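Long-range contacts in glycine cleavage system transcriptional repressor, putative (Vibrio cholerae, PDB 1U8S), which probably acts as a transcriptional repressor of the glycine cleavage system, through two ACT domains that may respond to small molecules such as glycine: residues G105-F110 / N139-A144; Q5-T10 / M50-S55; A91-V96 / S146-S151. One frame throughout, in Å; residues are numbered along the deposited sequence.

Interaction 1 of 3, residues G105-F110 / N139-A144; sequences GLTEKF and NQFHIA
Along 139-144, Phe141 is the first residue to meet 105-110. Its CB points toward 105-110, and with CG anti to the backbone N (chi1 -168°) the ring edge reaches Thr107: OG1 sits near the ring plane, 3.4 Å from Phe141 CE2, and the two side chains cross at about a right angle. His142 follows with its CB on the opposite side of the strand, so the next inward residue is Ile143, which carries most of the contact. Its CG1 is anti to the carbonyl carbon and the chain then runs extended (chi2 177°), driving CD1 like a probe in among Leu106, Thr107 and Phe110, which gather round that one methyl. Leu106 crosses it obliquely, its CG 4.0 Å from Ile143 CD1; Thr107 OG1 comes to 3.3 Å from Ile143 CD1; and Phe110 brings ring atom CD2 to 4.0 Å from the same CD1, approaching obliquely. All the touching residues are buried. No hydrogen bond crosses the contact; carbon packing carries it, with the Thr107 hydroxyl set against Phe141 CE2 and Ile143 CD1. It seats the first helix of the second ACT domain on strand 141-149, one of the two inner strands of its sheet. Around it, Phe141 and Thr107 both pack on Ala126 of strand 120-128, Leu106 and Phe110 reach Ser100 and Val98 of strand 92-100, and Phe110 also meets Phe162, Leu165 and Cys166 of helix 155-168, while Thr107 also packs on Val24 of the second subunit.

Interaction 2 of 3, residues Q5-T10 / M50-S55; sequences QHLVIT and MLISGS
His6 and Ser53 face each other across the two strands as a non-hydrogen-bonded pair, and Ser53 CB sits over one face of the His6 ring, 3.9 Å from its centroid and 6° off the normal, a CH-pi contact. On the same side of the sheet, Leu51 throws CD1 across to the partner strand, where it lies 3.1 Å from Leu7 O and 4.0 Å from Val8 CG2, and also reaches the edge of the His6 ring. The other side carries Leu7, Ile9, Met50 and Ile52. Leu7 and Ile52 run side by side and point the same way, with Leu7 CB 3.8 Å from Ile52 CG1. Ile52 holds its CG1 in the crowded position between backbone N and carbonyl carbon, and from there its CD1 crosses obliquely to meet Ile9 CD1 at 3.8 Å. Met50 starts alongside Ile9, but its chain, bent at chi3, ends farther from the partner strand.

Three reciprocal pairs of backbone hydrogen bonds hold these side chains in register, at Gln5-Gly54, Leu7-Ile52 and Ile9-Met50; the straightest is Ile9 N to Met50 O, 2.6 Å at 173°. The layer of Leu7, Ile9 and Ile52 packs against helix 56-71, Leu7 on Glu63, Ile9 on Leu66 and Ile52 on Val62, whereas Val8 and Leu51 on the opposite side meet Val12 and Phe42 of the second subunit. This is the pairing of the first and third strands in a βαββαβ ACT domain, the two central strands of a 2-3-1-4 antiparallel sheet with helices on one face.

Interaction 3 of 3, residues A91-V96 / S146-S151; sequences AYTVEV and SARVDS
The close-packed side of this strand pair is the one bearing Tyr92, Val94, Ala147 and Val149. Val94 has CG2 in the crowded position between backbone N and carbonyl carbon, which puts that methyl 3.7 Å from Ala147 CB; its other branch, CG1, meets Val149 CG1 at 4.0 Å, the two valines crossing at about a right angle. Val149 spreads its second methyl the other way, CG2 lying 3.6 Å from Tyr92 CB, and the same methyl lies obliquely to the phenol ring. From helix 155-168, Leu155 packs on Tyr92 and Val149, and Leu158 on Val94.

Between the side-chain layers the backbones pair antiparallel. Val94 N to Ala147 O is the shortest bond at 2.6 Å, while Val149 N approaches Tyr92 O from above the carbonyl plane, 41° out of it. At the strand end Ala91 and Tyr92 both face Val149, a classic beta bulge: Val149 O takes a good bond from Tyr92 N and a weak one from Ala91 N. These are the first and third strands of the second ACT domain, central in its 2-3-1-4 sheet.

The opposite side is looser. Thr93 and Arg148 run side by side and touch lightly, Thr93 OG1 at 4.1 Å from Arg148 CG, and the exposed arginine, extended from CG to NE, comes close to a like charge on Arg38. Glu95 barely reaches Ser146. Past the bulge the exposed Ser151 meets Ala91, whose CB is 3.7 Å from Ser151 N.

Interactions 1 and 3 belong to one ACT domain and share strand 141-149: interaction 3 pairs its later half with strand 92-100, and interaction 1 sets the start of helix 107-116 against its earlier half. Their centres lie about 19 Å apart, and they touch where Ala144 CB packs 4.2 Å from Val96 O. Interaction 2 is the counterpart of interaction 3 in the first ACT domain, with the same pairing of first and third strands; its centre is about 25 Å from that of interaction 3 and about 34 Å from that of interaction 1. Interactions 1 and 2, on opposite sides of the chain's centre, both touch the second subunit, whereas interaction 3 does not.

Interaction 1 of 3, residues G105-F110 / N139-A144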
loop_
_atom_site.group_PDB
_atom_site.type_symbol
_atom_site.label_atom_id
_atom_site.label_comp_id
_atom_site.label_asym_id
_atom_site.label_seq_id
_atom_site.Cartn_x
_atom_site.Cartn_y
_atom_site.Cartn_z
ATOM N N GLY B 105 -13.933 -6.056 19.444
ATOM C CA GLY B 105 -12.847 -6.976 19.126
ATOM C C GLY B 105 -13.020 -7.914 17.951
ATOM O O GLY B 105 -12.333 -8.930 17.858
ATOM N N LEU B 106 -13.920 -7.552 17.043
ATOM C CA LEU B 106 -14.231 -8.343 15.862
ATOM C C LEU B 106 -13.187 -8.299 14.742
ATOM O O LEU B 106 -12.846 -9.340 14.163
ATOM C CB LEU B 106 -15.580 -7.889 15.304
ATOM C CG LEU B 106 -16.237 -8.784 14.256
ATOM C CD1 LEU B 106 -16.679 -10.081 14.921
ATOM C CD2 LEU B 106 -17.425 -8.059 13.638
ATOM N N THR B 107 -12.684 -7.108 14.426
ATOM C CA THR B 107 -11.708 -6.977 13.356
ATOM C C THR B 107 -10.474 -7.848 13.554
ATOM O O THR B 107 -10.051 -8.536 12.629
ATOM C CB THR B 107 -11.251 -5.509 13.157
ATOM O OG1 THR B 107 -12.377 -4.695 12.808
ATOM C CG2 THR B 107 -10.227 -5.424 12.026
ATOM N N GLU B 108 -9.894 -7.835 14.752
ATOM C CA GLU B 108 -8.692 -8.628 15.010
ATOM C C GLU B 108 -8.936 -10.137 14.947
ATOM O O GLU B 108 -7.992 -10.926 14.861
ATOM C CB GLU B 108 -8.077 -8.237 16.357
ATOM C CG GLU B 108 -9.077 -8.161 17.487
ATOM C CD GLU B 108 -9.392 -6.731 17.896
ATOM O OE1 GLU B 108 -9.807 -5.933 17.021
ATOM O OE2 GLU B 108 -9.226 -6.413 19.099
ATOM N N LYS B 109 -10.204 -10.532 14.994
ATOM C CA LYS B 109 -10.582 -11.942 14.892
ATOM C C LYS B 109 -10.334 -12.346 13.442
ATOM O O LYS B 109 -9.831 -13.428 13.152
ATOM C CB LYS B 109 -12.067 -12.113 15.224
ATOM C CG LYS B 109 -12.395 -11.961 16.698
ATOM C CD LYS B 109 -12.528 -13.320 17.371
ATOM C CE LYS B 109 -12.436 -13.202 18.876
ATOM N NZ LYS B 109 -13.183 -12.005 19.328
ATOM N N PHE B 110 -10.678 -11.443 12.530
ATOM C CA PHE B 110 -10.510 -11.692 11.111
ATOM C C PHE B 110 -9.090 -11.557 10.616
ATOM O O PHE B 110 -8.703 -12.265 9.693
ATOM C CB PHE B 110 -11.488 -10.831 10.325
ATOM C CG PHE B 110 -12.896 -11.361 10.383
ATOM C CD1 PHE B 110 -13.251 -12.503 9.658
ATOM C CD2 PHE B 110 -13.837 -10.802 11.247
ATOM C CE1 PHE B 110 -14.504 -13.081 9.796
ATOM C CE2 PHE B 110 -15.102 -11.378 11.390
ATOM C CZ PHE B 110 -15.433 -12.520 10.664
ATOM N N ASN B 139 -25.823 2.024 12.545
ATOM C CA ASN B 139 -25.431 1.295 13.748
ATOM C C ASN B 139 -24.757 -0.044 13.435
ATOM O O ASN B 139 -24.653 -0.915 14.305
ATOM C CB ASN B 139 -26.654 1.063 14.644
ATOM C CG ASN B 139 -27.807 0.427 13.896
ATOM O OD1 ASN B 139 -28.356 1.017 12.959
ATOM N ND2 ASN B 139 -28.181 -0.785 14.301
ATOM N N GLN B 140 -24.305 -0.211 12.195
ATOM C CA GLN B 140 -23.632 -1.444 11.805
ATOM C C GLN B 140 -22.131 -1.248 11.604
ATOM O O GLN B 140 -21.672 -0.153 11.271
ATOM C CB GLN B 140 -24.246 -2.009 10.527
ATOM C CG GLN B 140 -25.382 -2.985 10.762
ATOM C CD GLN B 140 -25.919 -3.544 9.465
ATOM O OE1 GLN B 140 -25.173 -4.103 8.663
ATOM N NE2 GLN B 140 -27.218 -3.391 9.245
ATOM N N PHE B 141 -21.372 -2.319 11.809
ATOM C CA PHE B 141 -19.923 -2.275 11.658
ATOM C C PHE B 141 -19.520 -3.134 10.454
ATOM O O PHE B 141 -19.897 -4.304 10.387
ATOM C CB PHE B 141 -19.268 -2.815 12.931
ATOM C CG PHE B 141 -17.791 -2.555 13.008
ATOM C CD1 PHE B 141 -17.308 -1.263 13.201
ATOM C CD2 PHE B 141 -16.882 -3.599 12.888
ATOM C CE1 PHE B 141 -15.942 -1.015 13.272
ATOM C CE2 PHE B 141 -15.517 -3.358 12.956
ATOM C CZ PHE B 141 -15.047 -2.060 13.149
ATOM N N HIS B 142 -18.773 -2.553 9.509
ATOM C CA HIS B 142 -18.329 -3.283 8.314
ATOM C C HIS B 142 -16.807 -3.432 8.222
ATOM O O HIS B 142 -16.062 -2.457 8.352
ATOM C CB HIS B 142 -18.812 -2.603 7.016
ATOM C CG HIS B 142 -20.301 -2.540 6.864
ATOM N ND1 HIS B 142 -20.914 -2.311 5.648
ATOM C CD2 HIS B 142 -21.304 -2.645 7.771
ATOM C CE1 HIS B 142 -22.225 -2.279 5.814
ATOM N NE2 HIS B 142 -22.488 -2.478 7.093
ATOM N N ILE B 143 -16.354 -4.655 7.985
ATOM C CA ILE B 143 -14.927 -4.944 7.843
ATOM C C ILE B 143 -14.662 -5.335 6.390
ATOM O O ILE B 143 -15.432 -6.082 5.789
ATOM C CB ILE B 143 -14.490 -6.115 8.787
ATOM C CG1 ILE B 143 -14.701 -5.705 10.253
ATOM C CG2 ILE B 143 -13.024 -6.485 8.549
ATOM C CD1 ILE B 143 -14.369 -6.799 11.279
ATOM N N ALA B 144 -13.594 -4.805 5.811
ATOM C CA ALA B 144 -13.228 -5.140 4.430
ATOM C C ALA B 144 -11.738 -5.455 4.385
ATOM O O ALA B 144 -10.903 -4.610 4.716
ATOM C CB ALA B 144 -13.554 -3.990 3.485
#

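Interaction 2 of 3, residues Q5-T10 / M50-S55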
loop_
_atom_site.group_PDB
_atom_site.type_symbol
_atom_site.label_atom_id
_atom_site.label_comp_id
_atom_site.label_asym_id
_atom_site.label_seq_id
_atom_site.Cartn_x
_atom_site.Cartn_y
_atom_site.Cartn_z
ATOM N N GLN B 5 22.078 -4.422 -0.986
ATOM C CA GLN B 5 21.375 -4.101 0.257
ATOM C C GLN B 5 19.945 -3.567 0.036
ATOM O O GLN B 5 19.687 -2.791 -0.888
ATOM C CB GLN B 5 22.195 -3.083 1.053
ATOM C CG GLN B 5 21.508 -2.579 2.307
ATOM C CD GLN B 5 21.335 -3.655 3.363
ATOM O OE1 GLN B 5 20.580 -3.481 4.322
ATOM N NE2 GLN B 5 22.044 -4.767 3.203
ATOM N N HIS B 6 19.023 -3.987 0.898
ATOM C CA HIS B 6 17.627 -3.581 0.797
ATOM C C HIS B 6 17.246 -2.560 1.847
ATOM O O HIS B 6 17.726 -2.610 2.976
ATOM C CB HIS B 6 16.703 -4.792 0.937
ATOM C CG HIS B 6 16.867 -5.813 -0.142
ATOM N ND1 HIS B 6 18.062 -6.454 -0.385
ATOM C CD2 HIS B 6 15.978 -6.331 -1.022
ATOM C CE1 HIS B 6 17.902 -7.326 -1.365
ATOM N NE2 HIS B 6 16.646 -7.271 -1.769
ATOM N N LEU B 7 16.356 -1.648 1.470
ATOM C CA LEU B 7 15.888 -0.598 2.365
ATOM C C LEU B 7 14.379 -0.449 2.218
ATOM O O LEU B 7 13.824 -0.673 1.137
ATOM C CB LEU B 7 16.569 0.730 2.015
ATOM C CG LEU B 7 16.207 1.967 2.838
ATOM C CD1 LEU B 7 16.748 1.816 4.248
ATOM C CD2 LEU B 7 16.796 3.207 2.196
ATOM N N VAL B 8 13.720 -0.079 3.310
ATOM C CA VAL B 8 12.280 0.118 3.302
ATOM C C VAL B 8 11.997 1.591 3.520
ATOM O O VAL B 8 12.518 2.202 4.452
ATOM C CB VAL B 8 11.586 -0.687 4.412
ATOM C CG1 VAL B 8 10.177 -0.173 4.607
ATOM C CG2 VAL B 8 11.556 -2.160 4.043
ATOM N N ILE B 9 11.171 2.163 2.657
ATOM C CA ILE B 9 10.844 3.574 2.766
ATOM C C ILE B 9 9.362 3.853 3.020
ATOM O O ILE B 9 8.479 3.216 2.448
ATOM C CB ILE B 9 11.271 4.338 1.495
ATOM C CG1 ILE B 9 12.787 4.255 1.316
ATOM C CG2 ILE B 9 10.844 5.797 1.595
ATOM C CD1 ILE B 9 13.276 4.846 -0.006
ATOM N N THR B 10 9.117 4.821 3.892
ATOM C CA THR B 10 7.779 5.245 4.234
ATOM C C THR B 10 7.745 6.755 4.052
ATOM O O THR B 10 8.654 7.456 4.485
ATOM C CB THR B 10 7.438 4.897 5.697
ATOM O OG1 THR B 10 6.690 3.676 5.730
ATOM C CG2 THR B 10 6.627 6.001 6.337
ATOM N N MET B 50 7.587 1.615 0.306
ATOM C CA MET B 50 8.502 1.219 -0.754
ATOM C C MET B 50 9.691 0.413 -0.261
ATOM O O MET B 50 10.165 0.600 0.854
ATOM C CB MET B 50 8.982 2.454 -1.523
ATOM C CG MET B 50 9.783 2.143 -2.768
ATOM S SD MET B 50 10.338 3.644 -3.629
ATOM C CE MET B 50 8.916 3.994 -4.697
ATOM N N LEU B 51 10.149 -0.499 -1.112
ATOM C CA LEU B 51 11.282 -1.374 -0.830
ATOM C C LEU B 51 12.272 -1.264 -1.979
ATOM O O LEU B 51 11.959 -1.610 -3.113
ATOM C CB LEU B 51 10.813 -2.826 -0.703
ATOM C CG LEU B 51 11.955 -3.840 -0.667
ATOM C CD1 LEU B 51 12.811 -3.554 0.549
ATOM C CD2 LEU B 51 11.412 -5.262 -0.647
ATOM N N ILE B 52 13.470 -0.786 -1.683
ATOM C CA ILE B 52 14.470 -0.628 -2.718
ATOM C C ILE B 52 15.700 -1.439 -2.358
ATOM O O ILE B 52 15.854 -1.883 -1.226
ATOM C CB ILE B 52 14.882 0.864 -2.887
ATOM C CG1 ILE B 52 15.545 1.372 -1.608
ATOM C CG2 ILE B 52 13.651 1.725 -3.199
ATOM C CD1 ILE B 52 16.025 2.813 -1.701
ATOM N N SER B 53 16.571 -1.637 -3.338
ATOM C CA SER B 53 17.801 -2.380 -3.128
ATOM C C SER B 53 18.894 -1.675 -3.920
ATOM O O SER B 53 18.617 -0.997 -4.905
ATOM C CB SER B 53 17.647 -3.816 -3.623
ATOM O OG SER B 53 17.480 -3.841 -5.029
ATOM N N GLY B 54 20.133 -1.827 -3.477
ATOM C CA GLY B 54 21.245 -1.206 -4.171
ATOM C C GLY B 54 22.526 -1.553 -3.453
ATOM O O GLY B 54 22.521 -2.354 -2.521
ATOM N N SER B 55 23.631 -0.963 -3.885
ATOM C CA SER B 55 24.905 -1.234 -3.236
ATOM C C SER B 55 24.853 -0.534 -1.885
ATOM O O SER B 55 23.971 0.293 -1.641
ATOM C CB SER B 55 26.055 -0.651 -4.054
ATOM O OG SER B 55 26.023 0.763 -3.985
#

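Interaction 3 of 3, residues A91-V96 / S146-S151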
loop_
_atom_site.group_PDB
_atom_site.type_symbol
_atom_site.label_atom_id
_atom_site.label_comp_id
_atom_site.label_asym_id
_atom_site.label_seq_id
_atom_site.Cartn_x
_atom_site.Cartn_y
_atom_site.Cartn_z
ATOM N N ALA B 91 -1.334 -15.987 -6.631
ATOM C CA ALA B 91 -2.241 -16.435 -7.673
ATOM C C ALA B 91 -3.648 -15.885 -7.507
ATOM O O ALA B 91 -4.425 -15.826 -8.460
ATOM C CB ALA B 91 -2.287 -17.940 -7.680
ATOM N N TYR B 92 -3.996 -15.493 -6.295
ATOM C CA TYR B 92 -5.328 -14.969 -6.082
ATOM C C TYR B 92 -5.338 -13.867 -5.067
ATOM O O TYR B 92 -4.399 -13.692 -4.284
ATOM C CB TYR B 92 -6.273 -16.060 -5.598
ATOM C CG TYR B 92 -6.626 -17.094 -6.630
ATOM C CD1 TYR B 92 -7.789 -16.981 -7.394
ATOM C CD2 TYR B 92 -5.821 -18.213 -6.815
ATOM C CE1 TYR B 92 -8.144 -17.974 -8.318
ATOM C CE2 TYR B 92 -6.162 -19.207 -7.732
ATOM C CZ TYR B 92 -7.322 -19.087 -8.476
ATOM O OH TYR B 92 -7.658 -20.100 -9.349
ATOM N N THR B 93 -6.425 -13.121 -5.110
ATOM C CA THR B 93 -6.671 -12.037 -4.192
ATOM C C THR B 93 -8.019 -12.401 -3.635
ATOM O O THR B 93 -8.980 -12.543 -4.386
ATOM C CB THR B 93 -6.814 -10.667 -4.909
ATOM O OG1 THR B 93 -5.525 -10.174 -5.283
ATOM C CG2 THR B 93 -7.499 -9.657 -3.990
ATOM N N VAL B 94 -8.098 -12.598 -2.333
ATOM C CA VAL B 94 -9.384 -12.900 -1.747
ATOM C C VAL B 94 -9.844 -11.600 -1.125
ATOM O O VAL B 94 -9.070 -10.921 -0.446
ATOM C CB VAL B 94 -9.296 -13.998 -0.652
ATOM C CG1 VAL B 94 -8.429 -15.139 -1.141
ATOM C CG2 VAL B 94 -8.732 -13.432 0.630
ATOM N N GLU B 95 -11.088 -11.234 -1.393
ATOM C CA GLU B 95 -11.662 -10.035 -0.816
ATOM C C GLU B 95 -12.718 -10.511 0.167
ATOM O O GLU B 95 -13.589 -11.299 -0.190
ATOM C CB GLU B 95 -12.330 -9.182 -1.885
ATOM C CG GLU B 95 -11.455 -8.900 -3.067
ATOM C CD GLU B 95 -12.155 -8.040 -4.098
ATOM O OE1 GLU B 95 -13.384 -8.206 -4.289
ATOM O OE2 GLU B 95 -11.472 -7.205 -4.728
ATOM N N VAL B 96 -12.635 -10.045 1.405
ATOM C CA VAL B 96 -13.599 -10.441 2.419
ATOM C C VAL B 96 -14.417 -9.242 2.860
ATOM O O VAL B 96 -13.917 -8.115 2.894
ATOM C CB VAL B 96 -12.895 -11.042 3.653
ATOM C CG1 VAL B 96 -13.847 -11.079 4.825
ATOM C CG2 VAL B 96 -12.412 -12.437 3.336
ATOM N N SER B 146 -8.463 -7.389 2.078
ATOM C CA SER B 146 -7.981 -7.925 0.804
ATOM C C SER B 146 -6.732 -8.713 1.130
ATOM O O SER B 146 -5.826 -8.197 1.788
ATOM C CB SER B 146 -7.644 -6.808 -0.191
ATOM O OG SER B 146 -8.835 -6.259 -0.736
ATOM N N ALA B 147 -6.680 -9.962 0.684
ATOM C CA ALA B 147 -5.515 -10.784 0.970
ATOM C C ALA B 147 -5.099 -11.580 -0.246
ATOM O O ALA B 147 -5.908 -11.888 -1.114
ATOM C CB ALA B 147 -5.794 -11.719 2.136
ATOM N N ARG B 148 -3.820 -11.910 -0.301
ATOM C CA ARG B 148 -3.285 -12.649 -1.417
ATOM C C ARG B 148 -2.855 -14.042 -1.001
ATOM O O ARG B 148 -2.145 -14.210 -0.011
ATOM C CB ARG B 148 -2.107 -11.881 -2.008
ATOM C CG ARG B 148 -2.503 -10.527 -2.571
ATOM C CD ARG B 148 -1.290 -9.745 -3.014
ATOM N NE ARG B 148 -1.637 -8.466 -3.625
ATOM C CZ ARG B 148 -0.748 -7.548 -3.991
ATOM N NH1 ARG B 148 0.552 -7.771 -3.804
ATOM N NH2 ARG B 148 -1.159 -6.408 -4.537
ATOM N N VAL B 149 -3.313 -15.037 -1.753
ATOM C CA VAL B 149 -2.947 -16.425 -1.500
ATOM C C VAL B 149 -2.247 -16.976 -2.734
ATOM O O VAL B 149 -2.539 -16.567 -3.864
ATOM C CB VAL B 149 -4.175 -17.275 -1.218
ATOM C CG1 VAL B 149 -4.945 -16.669 -0.060
ATOM C CG2 VAL B 149 -5.036 -17.375 -2.459
ATOM N N ASP B 150 -1.313 -17.892 -2.527
ATOM C CA ASP B 150 -0.604 -18.466 -3.655
ATOM C C ASP B 150 -1.402 -19.615 -4.261
ATOM O O ASP B 150 -2.537 -19.870 -3.865
ATOM C CB ASP B 150 0.785 -18.929 -3.221
ATOM C CG ASP B 150 0.745 -19.859 -2.031
ATOM O OD1 ASP B 150 1.684 -19.802 -1.214
ATOM O OD2 ASP B 150 -0.212 -20.651 -1.913
ATOM N N SER B 151 -0.807 -20.294 -5.233
ATOM C CA SER B 151 -1.454 -21.414 -5.919
ATOM C C SER B 151 -1.629 -22.645 -5.020
ATOM O O SER B 151 -2.525 -23.465 -5.243
ATOM C CB SER B 151 -0.629 -21.789 -7.149
ATOM O OG SER B 151 0.721 -22.028 -6.779
#